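Local coordinates for protein TCR beta chain (Gallus gallus, PDB 6LIR) that forms, with the TCR alpha chain, the chicken alpha-beta T-cell receptor, which probably recognises antigen presented by MHC molecules, at residues Gln129-Gln132 with Lys136-Leu139. Numbering follows the deposited sequence.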
# COMPACT_ATOMS: atom_id res chain seq x y z
N GLN B 129 23.38 17.57 -9.30
CA GLN B 129 23.31 18.63 -8.31
C GLN B 129 22.81 18.11 -6.97
O GLN B 129 23.35 18.48 -5.91
CB GLN B 129 22.43 19.77 -8.81
CG GLN B 129 22.53 21.03 -7.97
CD GLN B 129 21.49 22.06 -8.34
OE1 GLN B 129 20.86 21.98 -9.40
NE2 GLN B 129 21.28 23.04 -7.46
N GLU B 130 21.76 17.28 -6.97
CA GLU B 130 21.30 16.67 -5.73
C GLU B 130 22.43 15.88 -5.07
O GLU B 130 22.67 16.00 -3.86
CB GLU B 130 20.10 15.75 -5.97
CG GLU B 130 19.73 14.90 -4.74
CD GLU B 130 18.70 13.80 -5.03
OE1 GLU B 130 17.89 13.49 -4.12
OE2 GLU B 130 18.70 13.24 -6.14
N ILE B 131 23.14 15.07 -5.86
CA ILE B 131 24.24 14.27 -5.33
C ILE B 131 25.26 15.15 -4.63
O ILE B 131 25.74 14.84 -3.53
CB ILE B 131 24.89 13.45 -6.47
CG1 ILE B 131 23.90 12.43 -7.02
CG2 ILE B 131 26.15 12.76 -5.97
CD1 ILE B 131 24.36 11.77 -8.31
N GLN B 132 25.65 16.26 -5.27
CA GLN B 132 26.61 17.17 -4.65
C GLN B 132 26.02 17.86 -3.42
O GLN B 132 26.67 17.92 -2.37
CB GLN B 132 27.10 18.19 -5.67
CG GLN B 132 27.97 17.56 -6.74
CD GLN B 132 28.20 18.46 -7.94
OE1 GLN B 132 27.99 18.05 -9.08
NE2 GLN B 132 28.64 19.69 -7.69
N LYS B 136 23.17 12.44 -1.65
CA LYS B 136 22.26 11.34 -1.91
C LYS B 136 21.81 11.40 -3.36
O LYS B 136 21.79 12.46 -3.98
CB LYS B 136 21.01 11.40 -1.00
CG LYS B 136 21.30 11.45 0.49
CD LYS B 136 20.06 11.83 1.27
CE LYS B 136 20.40 12.17 2.72
NZ LYS B 136 19.21 12.65 3.47
N ALA B 137 21.47 10.23 -3.90
CA ALA B 137 20.93 10.10 -5.24
C ALA B 137 19.50 9.58 -5.14
O ALA B 137 19.26 8.53 -4.54
CB ALA B 137 21.78 9.17 -6.10
N THR B 138 18.56 10.30 -5.74
CA THR B 138 17.19 9.82 -5.83
C THR B 138 16.98 9.26 -7.23
O THR B 138 17.15 9.98 -8.22
CB THR B 138 16.18 10.92 -5.54
OG1 THR B 138 16.43 11.48 -4.24
CG2 THR B 138 14.76 10.37 -5.58
N LEU B 139 16.59 7.99 -7.30
CA LEU B 139 16.30 7.33 -8.56
C LEU B 139 14.78 7.25 -8.69
O LEU B 139 14.11 6.66 -7.84
CB LEU B 139 16.90 5.93 -8.61
CG LEU B 139 18.38 5.77 -8.25
CD1 LEU B 139 18.78 4.30 -8.31
CD2 LEU B 139 19.24 6.60 -9.18
O HOH W 1 17.87 12.71 -8.44
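Glu130 reaches from the helix to the backbone and side chain of Thr138 on the strand that follows. Its CB directs the chain at the strand, and with CG anti to the backbone N (chi1 170°) and the rest extended, the carboxylate is held well out from the helix. CG passes Lys136 O at 3.3 Å, and CD lies 3.5 Å from the same Lys136 O. At the tip the two oxygens divide the work. OE1 accepts a very short hydrogen bond, 2.5 Å, from Thr138 OG1, and also forms a salt bridge with Arg186. OE2 accepts a hydrogen bond from Thr138 N at 3.0 Å, the donor standing 44° out of the carboxylate plane, and takes a second from a water that also donates to Thr138 O. Threonine suits this place because its hydroxyl and its own N-H grip one carboxylate together. Were Glu130 replaced by an alanine, Thr138 N and OG1 would probably lose their acceptor, and Arg186 this carboxylate partner. Alongside, Ile131 CA makes a CH···O contact with Lys136 O; the mere methyl of Ala137 lets branched Ile131 pack close, CG1 to CB 4.0 Å, both against Trp192. The contact ties helix 128-134 to the start of strand 136-146 in the C1-set immunoglobulin domain, with strand 178-188 pairing alongside and the TCR alpha chain packing on Glu130 and Thr138; long Lys136 leads away from the helix to salt-bridge that chain's Glu164.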